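Local atomic coordinates of pullulanase (Bacillus acidopullulyticus, PDB entry 2WAN), a protein that hydrolyses the alpha-1,6-glucosidic linkages of pullulan and probably of branched starch polysaccharides, as a glycoside hydrolase of the alpha-amylase type. Residues E122-A127 against L273-L278; P154-V159 against T277-P282; T414-W419 against L534-Q539; H764-T769 against V870-N875; V891-Q896 against Q910-S915. All blocks are in the same frame, centred on the assembly; numbering follows the deposited sequence.

Contact 1: residues E122-A127 against L273-L278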
# COMPACT_ATOMS: atom_id res chain seq x y z
N GLU A 122 -23.56 17.63 -6.60
CA GLU A 122 -24.97 17.62 -6.98
C GLU A 122 -25.29 18.61 -8.11
O GLU A 122 -26.05 18.28 -9.02
CB GLU A 122 -25.88 17.82 -5.77
CG GLU A 122 -25.75 19.15 -5.07
CD GLU A 122 -27.03 19.55 -4.36
OE1 GLU A 122 -28.13 19.15 -4.81
OE2 GLU A 122 -26.94 20.27 -3.34
N LYS A 123 -24.66 19.79 -8.08
CA LYS A 123 -24.90 20.82 -9.09
C LYS A 123 -23.61 21.34 -9.74
O LYS A 123 -23.55 22.50 -10.16
CB LYS A 123 -25.68 21.99 -8.47
CG LYS A 123 -27.07 21.63 -7.93
CD LYS A 123 -27.64 22.80 -7.12
CE LYS A 123 -29.03 22.50 -6.61
NZ LYS A 123 -29.36 23.33 -5.42
N THR A 124 -22.59 20.48 -9.84
CA THR A 124 -21.29 20.89 -10.39
C THR A 124 -20.80 19.92 -11.46
O THR A 124 -20.70 18.70 -11.21
CB THR A 124 -20.22 21.03 -9.29
OG1 THR A 124 -20.67 21.94 -8.28
CG2 THR A 124 -18.89 21.53 -9.87
N VAL A 125 -20.48 20.46 -12.63
CA VAL A 125 -19.92 19.70 -13.74
C VAL A 125 -18.51 20.20 -14.04
O VAL A 125 -18.27 21.42 -14.11
CB VAL A 125 -20.79 19.78 -15.02
CG1 VAL A 125 -20.10 19.14 -16.21
CG2 VAL A 125 -22.16 19.14 -14.78
N LEU A 126 -17.58 19.25 -14.19
CA LEU A 126 -16.20 19.55 -14.59
C LEU A 126 -16.01 19.11 -16.03
O LEU A 126 -16.03 17.92 -16.33
CB LEU A 126 -15.20 18.83 -13.66
CG LEU A 126 -13.71 19.01 -14.00
CD1 LEU A 126 -13.22 20.35 -13.47
CD2 LEU A 126 -12.86 17.89 -13.42
N ALA A 127 -15.82 20.07 -16.93
CA ALA A 127 -15.77 19.78 -18.36
C ALA A 127 -14.46 20.18 -19.02
O ALA A 127 -13.97 21.29 -18.83
CB ALA A 127 -16.95 20.45 -19.08
N LEU A 273 -10.60 23.95 -19.34
CA LEU A 273 -11.14 23.14 -18.25
C LEU A 273 -12.04 24.00 -17.38
O LEU A 273 -11.57 24.88 -16.66
CB LEU A 273 -10.01 22.53 -17.41
CG LEU A 273 -10.38 21.48 -16.35
CD1 LEU A 273 -11.01 20.26 -17.00
CD2 LEU A 273 -9.12 21.10 -15.58
N VAL A 274 -13.34 23.71 -17.45
CA VAL A 274 -14.35 24.57 -16.85
C VAL A 274 -15.13 23.87 -15.75
O VAL A 274 -15.48 22.69 -15.87
CB VAL A 274 -15.35 25.07 -17.94
CG1 VAL A 274 -16.32 26.09 -17.35
CG2 VAL A 274 -14.61 25.67 -19.13
N GLN A 275 -15.39 24.61 -14.67
CA GLN A 275 -16.28 24.16 -13.61
C GLN A 275 -17.63 24.87 -13.75
O GLN A 275 -17.71 26.09 -13.62
CB GLN A 275 -15.67 24.45 -12.24
CG GLN A 275 -16.56 24.02 -11.08
CD GLN A 275 -16.03 24.44 -9.73
OE1 GLN A 275 -16.79 24.81 -8.84
NE2 GLN A 275 -14.71 24.38 -9.56
N LEU A 276 -18.68 24.08 -14.00
CA LEU A 276 -20.04 24.60 -14.22
C LEU A 276 -20.95 24.40 -13.02
O LEU A 276 -20.96 23.32 -12.41
CB LEU A 276 -20.67 23.94 -15.46
CG LEU A 276 -19.87 24.01 -16.77
CD1 LEU A 276 -20.43 23.08 -17.84
CD2 LEU A 276 -19.81 25.45 -17.28
N THR A 277 -21.70 25.44 -12.67
CA THR A 277 -22.71 25.33 -11.63
C THR A 277 -24.07 25.22 -12.30
O THR A 277 -24.36 25.97 -13.24
CB THR A 277 -22.66 26.51 -10.64
OG1 THR A 277 -21.37 26.58 -10.04
CG2 THR A 277 -23.71 26.35 -9.53
N LEU A 278 -24.88 24.28 -11.82
CA LEU A 278 -26.21 24.03 -12.39
C LEU A 278 -27.32 24.57 -11.49
O LEU A 278 -27.14 24.67 -10.27
CB LEU A 278 -26.40 22.53 -12.65
CG LEU A 278 -25.38 21.82 -13.55
CD1 LEU A 278 -25.81 20.37 -13.75
CD2 LEU A 278 -25.15 22.51 -14.90
O HOH W 1 -20.23 24.43 -8.87
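Just before the antiparallel ladder, Lys123 O takes the backbone N-H of Leu278 at 2.8 Å, and Lys123 CB, CG and CD run beside the carbonyl O of Leu278 before the extended chain leads the amino group away. Thr124 and Thr277 form a non-hydrogen-bonded pair whose hydroxyls face one water, Thr124 OG1 at 2.6 Å and Thr277 OG1 at 2.7 Å from it; the same water donates weakly to Gln275 OE1. Thr124 CG2, anti to its backbone N (OG1 chi1 -55°), meets Gln275 CG at 3.6 Å. Val125 pairs with Leu276 through two backbone bonds, the one from Leu276 N to Val125 O being short and almost straight (2.7 Å, 179°). On the opposite face from the threonines, Val125 CG2 reaches Leu278 CD1 at 4.0 Å. Leu126 turns back to the threonine side and touches Leu273 methyl to methyl, CD1 to CD1 at 4.2 Å. Ala127 closes the ladder with a reciprocal backbone pair to Val274. Strand 273-278 lies between strand 124-129 and strand 152-160 in the sheet, while Phe142 and Val144 of strand 142-146 pack on the face of Val274, Leu276 and Leu278.

Contact 2: residues P154-V159 against T277-P282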
# COMPACT_ATOMS: atom_id res chain seq x y z
N PRO A 154 -30.50 24.87 -16.60
CA PRO A 154 -29.68 26.07 -16.82
C PRO A 154 -28.32 26.02 -16.13
O PRO A 154 -28.23 25.61 -14.96
CB PRO A 154 -30.54 27.20 -16.23
CG PRO A 154 -31.95 26.66 -16.27
CD PRO A 154 -31.79 25.20 -15.96
N VAL A 155 -27.28 26.40 -16.87
CA VAL A 155 -25.95 26.63 -16.31
C VAL A 155 -25.93 28.05 -15.74
O VAL A 155 -26.14 29.02 -16.47
CB VAL A 155 -24.85 26.47 -17.38
CG1 VAL A 155 -23.47 26.81 -16.81
CG2 VAL A 155 -24.85 25.05 -17.96
N THR A 156 -25.71 28.16 -14.43
CA THR A 156 -25.78 29.44 -13.72
C THR A 156 -24.44 30.17 -13.58
O THR A 156 -24.40 31.37 -13.27
CB THR A 156 -26.42 29.29 -12.32
OG1 THR A 156 -25.58 28.47 -11.49
CG2 THR A 156 -27.81 28.66 -12.42
N SER A 157 -23.35 29.43 -13.80
CA SER A 157 -21.99 29.94 -13.61
C SER A 157 -20.99 29.05 -14.33
O SER A 157 -21.14 27.82 -14.37
CB SER A 157 -21.65 30.02 -12.12
OG SER A 157 -20.28 30.32 -11.92
N ALA A 158 -19.97 29.68 -14.91
CA ALA A 158 -18.90 28.95 -15.58
C ALA A 158 -17.55 29.59 -15.24
O ALA A 158 -17.27 30.73 -15.65
CB ALA A 158 -19.12 28.94 -17.08
N VAL A 159 -16.74 28.87 -14.47
CA VAL A 159 -15.41 29.35 -14.07
C VAL A 159 -14.33 28.38 -14.53
O VAL A 159 -14.64 27.23 -14.88
CB VAL A 159 -15.32 29.62 -12.54
CG1 VAL A 159 -16.42 30.57 -12.08
CG2 VAL A 159 -15.34 28.31 -11.73
N THR A 277 -21.70 25.44 -12.67
CA THR A 277 -22.71 25.33 -11.63
C THR A 277 -24.07 25.22 -12.30
O THR A 277 -24.36 25.97 -13.24
CB THR A 277 -22.66 26.51 -10.64
OG1 THR A 277 -21.37 26.58 -10.04
CG2 THR A 277 -23.71 26.35 -9.53
N LEU A 278 -24.88 24.28 -11.82
CA LEU A 278 -26.21 24.03 -12.39
C LEU A 278 -27.32 24.57 -11.49
O LEU A 278 -27.14 24.67 -10.27
CB LEU A 278 -26.40 22.53 -12.65
CG LEU A 278 -25.38 21.82 -13.55
CD1 LEU A 278 -25.81 20.37 -13.75
CD2 LEU A 278 -25.15 22.51 -14.90
N ALA A 279 -28.45 24.92 -12.09
CA ALA A 279 -29.60 25.45 -11.34
C ALA A 279 -30.27 24.38 -10.48
O ALA A 279 -30.74 24.66 -9.38
CB ALA A 279 -30.62 26.11 -12.28
N SER A 280 -30.29 23.14 -10.99
CA SER A 280 -30.85 22.01 -10.26
C SER A 280 -29.93 20.79 -10.35
O SER A 280 -29.10 20.70 -11.27
CB SER A 280 -32.24 21.65 -10.81
OG SER A 280 -32.15 21.27 -12.17
N ALA A 281 -30.09 19.88 -9.40
CA ALA A 281 -29.31 18.64 -9.33
C ALA A 281 -29.84 17.56 -10.28
O ALA A 281 -30.97 17.10 -10.11
CB ALA A 281 -29.29 18.12 -7.91
N PRO A 282 -29.05 17.17 -11.30
CA PRO A 282 -29.53 16.15 -12.24
C PRO A 282 -29.68 14.76 -11.59
O PRO A 282 -29.09 14.50 -10.54
CB PRO A 282 -28.44 16.10 -13.32
CG PRO A 282 -27.59 17.30 -13.11
CD PRO A 282 -27.71 17.68 -11.67
O HOH W 2 -18.94 27.28 -11.70
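Backbone hydrogen bonds tie Pro154 to Ala279 and Thr156 and Ser157 to Thr277. Ala279 N gives its hydrogen to Pro154 O at 3.0 Å, nearly along the C=O axis (170°). Thr277 O receives Thr156 N at 2.8 Å and, more weakly, the hydroxyl Thr156 OG1 at 3.3 Å, so a single carbonyl oxygen is gripped by two groups of one residue. With OG1 between its backbone N and carbonyl carbon (chi1 64°), Thr156 brings that hydroxyl to Thr277 O. Thr277 N in turn donates to Ser157 O at 3.0 Å. Val155 pairs with Leu278 but Ser157 with Thr277, a register shift of one that marks a beta bulge at Thr156. Polar side chains add a water, held by Thr277 OG1 at 3.0 Å and weakly by Ser157 OG; Ser157 N is buried without a partner. The apolar contacts lie at the other end: Val155 CG2 meets Leu278 CD2 at 4.0 Å, and the methyl of Ala279 sits between the Pro154 ring, at CD, and Thr156 CG2, 3.8 Å from Ala279 CB. Strand 152-160 borders strand 273-278 until the latter runs out into a loop, with Val144 of strand 142-146 touching both Val155 and Leu278.

Contact 3: residues T414-W419 against L534-Q539. With GOL (glycerol), chain G.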
# COMPACT_ATOMS: atom_id res chain seq x y z
N THR A 414 -17.96 -25.35 4.46
CA THR A 414 -16.56 -25.33 3.98
C THR A 414 -15.51 -25.46 5.08
O THR A 414 -14.33 -25.68 4.78
CB THR A 414 -16.23 -24.06 3.13
OG1 THR A 414 -16.15 -22.91 3.99
CG2 THR A 414 -17.33 -23.81 2.11
N ASP A 415 -15.91 -25.30 6.34
CA ASP A 415 -14.93 -25.34 7.43
C ASP A 415 -14.36 -26.74 7.54
O ASP A 415 -15.11 -27.73 7.52
CB ASP A 415 -15.58 -24.99 8.77
CG ASP A 415 -15.98 -23.54 8.89
OD1 ASP A 415 -15.58 -22.68 8.08
OD2 ASP A 415 -16.73 -23.24 9.86
N PRO A 416 -13.01 -26.86 7.66
CA PRO A 416 -12.47 -28.19 7.88
C PRO A 416 -12.75 -28.67 9.31
O PRO A 416 -13.11 -27.87 10.17
CB PRO A 416 -10.96 -27.99 7.67
CG PRO A 416 -10.72 -26.58 8.15
CD PRO A 416 -11.96 -25.82 7.63
N ALA A 417 -12.62 -29.97 9.53
CA ALA A 417 -12.78 -30.54 10.88
C ALA A 417 -11.78 -29.88 11.82
O ALA A 417 -10.62 -29.63 11.45
CB ALA A 417 -12.59 -32.07 10.84
N GLY A 418 -12.23 -29.59 13.03
CA GLY A 418 -11.35 -29.00 14.04
C GLY A 418 -11.25 -27.49 14.00
O GLY A 418 -10.62 -26.91 14.89
N TRP A 419 -11.85 -26.86 12.99
CA TRP A 419 -11.80 -25.40 12.78
C TRP A 419 -12.27 -24.60 14.00
O TRP A 419 -11.71 -23.54 14.29
CB TRP A 419 -12.65 -25.04 11.57
CG TRP A 419 -12.55 -23.61 11.06
CD1 TRP A 419 -13.57 -22.70 10.98
CD2 TRP A 419 -11.39 -22.97 10.48
NE1 TRP A 419 -13.12 -21.52 10.42
CE2 TRP A 419 -11.79 -21.66 10.10
CE3 TRP A 419 -10.07 -23.36 10.27
CZ2 TRP A 419 -10.89 -20.74 9.51
CZ3 TRP A 419 -9.16 -22.43 9.70
CH2 TRP A 419 -9.59 -21.14 9.32
N LEU A 534 -7.48 -23.63 1.75
CA LEU A 534 -6.76 -22.48 2.30
C LEU A 534 -6.97 -22.40 3.80
O LEU A 534 -6.03 -22.11 4.55
CB LEU A 534 -7.15 -21.18 1.58
CG LEU A 534 -6.50 -19.87 2.10
CD1 LEU A 534 -4.95 -19.94 2.18
CD2 LEU A 534 -6.93 -18.67 1.27
N LYS A 535 -8.20 -22.68 4.24
CA LYS A 535 -8.42 -22.75 5.69
C LYS A 535 -7.54 -23.82 6.32
O LYS A 535 -7.03 -23.62 7.42
CB LYS A 535 -9.91 -23.01 6.03
CG LYS A 535 -10.81 -21.84 5.73
CD LYS A 535 -12.30 -22.20 5.98
CE LYS A 535 -13.16 -20.96 5.76
NZ LYS A 535 -14.62 -21.30 5.75
N GLN A 536 -7.35 -24.97 5.64
CA GLN A 536 -6.50 -26.03 6.17
C GLN A 536 -5.05 -25.58 6.26
O GLN A 536 -4.37 -25.93 7.22
CB GLN A 536 -6.63 -27.32 5.35
CG GLN A 536 -7.99 -27.97 5.54
CD GLN A 536 -8.20 -29.16 4.62
OE1 GLN A 536 -8.40 -29.01 3.42
NE2 GLN A 536 -8.19 -30.35 5.19
N LEU A 537 -4.59 -24.82 5.27
CA LEU A 537 -3.23 -24.22 5.35
C LEU A 537 -3.08 -23.37 6.63
O LEU A 537 -2.13 -23.53 7.41
CB LEU A 537 -2.92 -23.38 4.11
CG LEU A 537 -1.59 -22.61 4.03
CD1 LEU A 537 -1.24 -22.28 2.58
CD2 LEU A 537 -1.61 -21.28 4.81
N ILE A 538 -4.03 -22.46 6.82
CA ILE A 538 -4.02 -21.55 7.97
C ILE A 538 -4.13 -22.34 9.29
O ILE A 538 -3.38 -22.09 10.23
CB ILE A 538 -5.15 -20.51 7.82
CG1 ILE A 538 -4.86 -19.62 6.61
CG2 ILE A 538 -5.36 -19.67 9.12
CD1 ILE A 538 -6.11 -18.90 6.07
N GLN A 539 -5.04 -23.30 9.33
CA GLN A 539 -5.20 -24.16 10.50
C GLN A 539 -3.90 -24.88 10.87
O GLN A 539 -3.51 -24.94 12.07
CB GLN A 539 -6.32 -25.18 10.24
CG GLN A 539 -6.64 -26.12 11.37
CD GLN A 539 -7.78 -27.06 11.00
OE1 GLN A 539 -7.84 -27.59 9.88
NE2 GLN A 539 -8.67 -27.28 11.95
C1 GOL G . -6.22 -27.83 17.59
O1 GOL G . -6.73 -28.12 18.87
C2 GOL G . -7.31 -27.23 16.71
O2 GOL G . -8.30 -28.21 16.45
C3 GOL G . -6.69 -26.77 15.40
O3 GOL G . -7.67 -26.26 14.52
O HOH W 3 -8.57 -30.31 9.76
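Trp419 lays its six-membered ring over Lys535, with Pro416 on the same face, where a type II beta turn from Pro416 to Trp419 packs against helix 529-543 of the alpha-amylase-type catalytic barrel. The lysine chain crosses the indole at about a right angle: CB stands 4.0 Å from the six-membered ring centroid, a CH-pi contact over the face, and CD lies above the rim. Pro416 CD also sits above this rim and meets Lys535 CB at 3.8 Å, so proline and lysine share that face side by side. Gln539 comes instead to the ring's edge, CB in the ring plane, its amide plane turned 80° from the indole. Extended beyond CG, Lys535 carries NZ to Thr414 OG1 at 2.8 Å and to Asp415 OD1, a salt bridge of 2.9 Å; Glu613 of helix 597-614 binds the same ammonium, and Thr414 OG1 itself is bonded to Leu411 O. An alanine in place of Lys535 would probably leave Asp415 and Glu613 facing each other without their shared cation and uncover part of the Trp419 face. The ring of His615 stacks with the indole. Gln539 NE2 donates to Ala417 O at 3.1 Å and to O3 of a glycerol, probably from the crystallisation liquor, at 2.9 Å, while a water bridges Ala417 O to Gln539 OE1.

Contact 4: residues H764-T769 against V870-N875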
# COMPACT_ATOMS: atom_id res chain seq x y z
N HIS A 764 21.67 -10.47 7.03
CA HIS A 764 20.51 -10.98 7.78
C HIS A 764 20.71 -10.84 9.30
O HIS A 764 19.73 -10.59 10.01
CB HIS A 764 20.14 -12.42 7.35
CG HIS A 764 19.63 -12.50 5.94
ND1 HIS A 764 18.29 -12.39 5.61
CD2 HIS A 764 20.28 -12.69 4.77
CE1 HIS A 764 18.15 -12.50 4.30
NE2 HIS A 764 19.34 -12.68 3.77
N ALA A 765 21.94 -10.95 9.80
CA ALA A 765 22.19 -10.77 11.24
C ALA A 765 21.78 -9.37 11.70
O ALA A 765 21.21 -9.21 12.77
CB ALA A 765 23.66 -11.03 11.60
N VAL A 766 22.08 -8.36 10.88
CA VAL A 766 21.63 -7.00 11.17
C VAL A 766 20.10 -6.96 11.26
O VAL A 766 19.54 -6.40 12.20
CB VAL A 766 22.16 -5.96 10.14
CG1 VAL A 766 21.63 -4.55 10.47
CG2 VAL A 766 23.70 -5.94 10.14
N VAL A 767 19.42 -7.54 10.26
CA VAL A 767 17.96 -7.57 10.28
C VAL A 767 17.43 -8.23 11.57
O VAL A 767 16.52 -7.70 12.23
CB VAL A 767 17.38 -8.24 9.02
CG1 VAL A 767 15.84 -8.42 9.15
CG2 VAL A 767 17.71 -7.41 7.77
N PHE A 768 18.02 -9.36 11.95
CA PHE A 768 17.51 -10.12 13.10
C PHE A 768 17.87 -9.52 14.46
O PHE A 768 17.24 -9.88 15.48
CB PHE A 768 18.01 -11.57 13.04
CG PHE A 768 17.54 -12.35 11.82
CD1 PHE A 768 16.23 -12.24 11.36
CD2 PHE A 768 18.41 -13.22 11.18
CE1 PHE A 768 15.78 -13.00 10.26
CE2 PHE A 768 18.00 -13.97 10.07
CZ PHE A 768 16.68 -13.87 9.62
N THR A 769 18.86 -8.63 14.50
CA THR A 769 19.29 -8.07 15.80
C THR A 769 18.97 -6.58 15.98
O THR A 769 19.29 -6.01 17.04
CB THR A 769 20.80 -8.33 16.09
OG1 THR A 769 21.60 -7.83 15.02
CG2 THR A 769 21.05 -9.82 16.29
N VAL A 870 26.21 -6.37 20.93
CA VAL A 870 26.25 -6.88 19.55
C VAL A 870 27.25 -6.00 18.78
O VAL A 870 27.22 -4.78 18.91
CB VAL A 870 24.86 -6.76 18.85
CG1 VAL A 870 24.93 -7.14 17.36
CG2 VAL A 870 23.81 -7.61 19.57
N MET A 871 28.11 -6.62 17.97
CA MET A 871 28.98 -5.87 17.05
C MET A 871 29.00 -6.50 15.66
O MET A 871 29.25 -7.71 15.54
CB MET A 871 30.42 -5.78 17.60
CG MET A 871 31.37 -5.06 16.63
SD MET A 871 32.92 -4.73 17.46
CE MET A 871 34.00 -4.53 16.03
N TYR A 872 28.74 -5.68 14.64
CA TYR A 872 28.82 -6.11 13.25
C TYR A 872 30.19 -5.71 12.72
O TYR A 872 30.55 -4.53 12.78
CB TYR A 872 27.75 -5.43 12.39
CG TYR A 872 26.35 -5.45 12.95
CD1 TYR A 872 25.73 -6.64 13.30
CD2 TYR A 872 25.63 -4.27 13.09
CE1 TYR A 872 24.40 -6.64 13.82
CE2 TYR A 872 24.34 -4.26 13.61
CZ TYR A 872 23.74 -5.45 13.98
OH TYR A 872 22.46 -5.41 14.48
N ASN A 873 30.93 -6.69 12.21
CA ASN A 873 32.23 -6.44 11.55
C ASN A 873 32.22 -6.89 10.09
O ASN A 873 32.51 -8.05 9.81
CB ASN A 873 33.38 -7.14 12.27
CG ASN A 873 34.70 -6.90 11.55
OD1 ASN A 873 34.85 -5.91 10.86
ND2 ASN A 873 35.63 -7.83 11.68
N PRO A 874 31.92 -5.96 9.15
CA PRO A 874 31.88 -6.31 7.72
C PRO A 874 33.24 -6.37 7.06
O PRO A 874 33.34 -6.78 5.90
CB PRO A 874 31.08 -5.15 7.12
CG PRO A 874 31.36 -4.00 8.02
CD PRO A 874 31.44 -4.59 9.39
N ASN A 875 34.28 -5.97 7.78
CA ASN A 875 35.62 -5.86 7.21
C ASN A 875 36.31 -7.19 7.02
O ASN A 875 35.98 -8.18 7.68
CB ASN A 875 36.44 -4.92 8.08
CG ASN A 875 35.79 -3.58 8.24
OD1 ASN A 875 35.67 -2.82 7.27
ND2 ASN A 875 35.30 -3.30 9.45
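The Tyr872 ring takes the methyl Val766 CG2 squarely over the centre of one face, 3.6 Å from the ring centroid and 2° off the ring normal, a CH-pi contact with the carbon almost equally distant from every ring atom. At the edge, in the plane of the ring, lies Thr769 OG1, which accepts a hydrogen bond from Tyr872 OH at 2.6 Å. Val766 CG2 stands anti to its own carbonyl carbon (CG1 chi1 179°), while CG1 is spread toward the CE2 and OH corner of the ring. Thr769 OG1 occupies the position between its backbone N and carbonyl carbon (chi1 55°) and donates its proton to Ala765 O at 2.7 Å, one turn back in the helix. The phenol, the threonine hydroxyl and the helix carbonyl so form a directed chain of two bonds, with the threonine oxygen receiving from one and giving to the other. Val870 CG1 approaches the same oxygen at 4.1 Å. A phenylalanine in place of Tyr872 would probably keep the CH-pi contact with Val766 but leave Thr769 OG1 without its phenolic donor in a buried setting. Met820 of helix 811-826 and Thr916 of strand 915-920 pack close by. The arrangement is an interdomain seam, in which the end of helix 753-769 from the catalytic barrel docks on strand 868-873 of the C-terminal all-beta domain.

Contact 5: residues V891-Q896 against Q910-S915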
# COMPACT_ATOMS: atom_id res chain seq x y z
N VAL A 891 28.54 -15.39 23.43
CA VAL A 891 27.47 -16.30 22.99
C VAL A 891 27.32 -16.37 21.45
O VAL A 891 26.71 -17.29 20.92
CB VAL A 891 26.09 -15.98 23.69
CG1 VAL A 891 26.21 -16.18 25.18
CG2 VAL A 891 25.63 -14.57 23.36
N GLY A 892 27.91 -15.41 20.75
CA GLY A 892 27.93 -15.41 19.29
C GLY A 892 29.32 -15.02 18.82
O GLY A 892 29.80 -13.91 19.10
N LEU A 893 29.98 -15.95 18.13
CA LEU A 893 31.34 -15.71 17.65
C LEU A 893 31.54 -16.51 16.36
O LEU A 893 31.39 -17.74 16.37
CB LEU A 893 32.36 -16.15 18.69
CG LEU A 893 33.84 -15.92 18.37
CD1 LEU A 893 34.14 -14.45 18.30
CD2 LEU A 893 34.71 -16.61 19.42
N GLY A 894 31.89 -15.82 15.28
CA GLY A 894 32.06 -16.48 13.98
C GLY A 894 30.80 -17.22 13.57
O GLY A 894 29.72 -16.64 13.60
N ASP A 895 30.92 -18.51 13.25
CA ASP A 895 29.77 -19.28 12.80
C ASP A 895 28.91 -19.87 13.92
O ASP A 895 27.98 -20.61 13.63
CB ASP A 895 30.17 -20.36 11.76
CG ASP A 895 31.08 -21.43 12.32
OD1 ASP A 895 31.27 -21.50 13.56
OD2 ASP A 895 31.63 -22.23 11.52
N GLN A 896 29.22 -19.54 15.18
CA GLN A 896 28.48 -20.13 16.30
C GLN A 896 27.64 -19.09 17.02
O GLN A 896 28.19 -18.16 17.59
CB GLN A 896 29.44 -20.72 17.32
CG GLN A 896 30.44 -21.73 16.78
CD GLN A 896 31.12 -22.46 17.91
OE1 GLN A 896 30.56 -23.38 18.51
NE2 GLN A 896 32.34 -22.04 18.23
N GLN A 910 38.17 -9.79 20.38
CA GLN A 910 38.40 -9.77 18.94
C GLN A 910 37.18 -10.33 18.19
O GLN A 910 36.62 -11.36 18.58
CB GLN A 910 39.66 -10.58 18.62
CG GLN A 910 40.14 -10.46 17.18
CD GLN A 910 41.47 -11.16 16.97
OE1 GLN A 910 42.43 -10.91 17.68
NE2 GLN A 910 41.52 -12.04 15.98
N VAL A 911 36.75 -9.62 17.15
CA VAL A 911 35.62 -10.03 16.35
C VAL A 911 36.13 -10.49 15.00
O VAL A 911 36.70 -9.66 14.26
CB VAL A 911 34.64 -8.85 16.10
CG1 VAL A 911 33.45 -9.33 15.27
CG2 VAL A 911 34.17 -8.23 17.45
N PRO A 912 35.93 -11.77 14.64
CA PRO A 912 36.43 -12.24 13.33
C PRO A 912 35.91 -11.45 12.12
O PRO A 912 34.85 -10.80 12.18
CB PRO A 912 35.95 -13.69 13.25
CG PRO A 912 35.69 -14.12 14.63
CD PRO A 912 35.32 -12.87 15.42
N ALA A 913 36.67 -11.52 11.03
CA ALA A 913 36.31 -10.89 9.77
C ALA A 913 34.91 -11.29 9.31
O ALA A 913 34.49 -12.44 9.52
CB ALA A 913 37.32 -11.28 8.70
N ILE A 914 34.20 -10.34 8.71
CA ILE A 914 32.83 -10.52 8.17
C ILE A 914 31.95 -11.37 9.09
O ILE A 914 31.52 -12.47 8.74
CB ILE A 914 32.82 -11.13 6.73
CG1 ILE A 914 34.03 -10.62 5.93
CG2 ILE A 914 31.51 -10.78 6.00
CD1 ILE A 914 34.02 -11.09 4.48
N SER A 915 31.70 -10.85 10.30
CA SER A 915 30.90 -11.60 11.26
C SER A 915 30.22 -10.69 12.27
O SER A 915 30.44 -9.46 12.30
CB SER A 915 31.79 -12.60 12.01
OG SER A 915 32.58 -11.93 12.98
O HOH W 4 31.82 -12.98 15.45
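Leu893 and Pro912 have the most surface buried here, followed closely by Gly894. Leu893 CD1 presses on Pro912 CD at 3.5 Å, tighter than usual for two carbons, and stands 4.0 Å from Pro912 CG. The leucine chain crosses the proline ring at about a right angle, and its CG, anti to the backbone N (chi1 -178°), carries CD1 to that ring. The same methyl lies 4.0 Å from Gln910 O, so it rests at the end of strand 908-911 as well as on the ring that follows. Gly894 comes next to Pro912 CG through its backbone N and to Ser915 CB through its CA, at 4.4 Å. Its N-H is taken up by a water at 2.8 Å, and that water donates to Ser915 OG, likewise at 2.8 Å. Ser915 OG donates in turn to Pro912 O at 2.7 Å, from above the carbonyl plane, so the hydroxyl accepts from the water and gives to the carbonyl. No direct hydrogen bond crosses between the two segments; water carries the polar link. Asn873 ND2 also binds Pro912 O, giving that carbonyl a second donor. Gly894, at a positive phi of 57°, is the second residue of a type II' beta turn from Leu893 to Gln896, which joins strands 888-893 and 896-897 as a hairpin, packed on the Pro912 bend before strand 915-920 of the all-beta domain.

How the contacts relate
Contacts 1 and 2 share Thr277 and Leu278 and lie in one sheet, their centres 7 Å apart, with strand 273-278 between strands 124-129 and 152-160. Contacts 4 and 5, centres 10 Å apart, meet in the sheet of the C-terminal all-beta domain, where Asn873 of one lies against Ser915 of the other, contact 4 also taking in helix 753-769 of the barrel. Contact 3 stands alone on the catalytic barrel, its centre 53 Å from that of contact 1 and 39 Å from that of contact 4. Contacts 1 and 2 close before contact 3 opens, and contacts 4 and 5 follow in turn. The five therefore sample an N-terminal beta region, the barrel and the C-terminal domain.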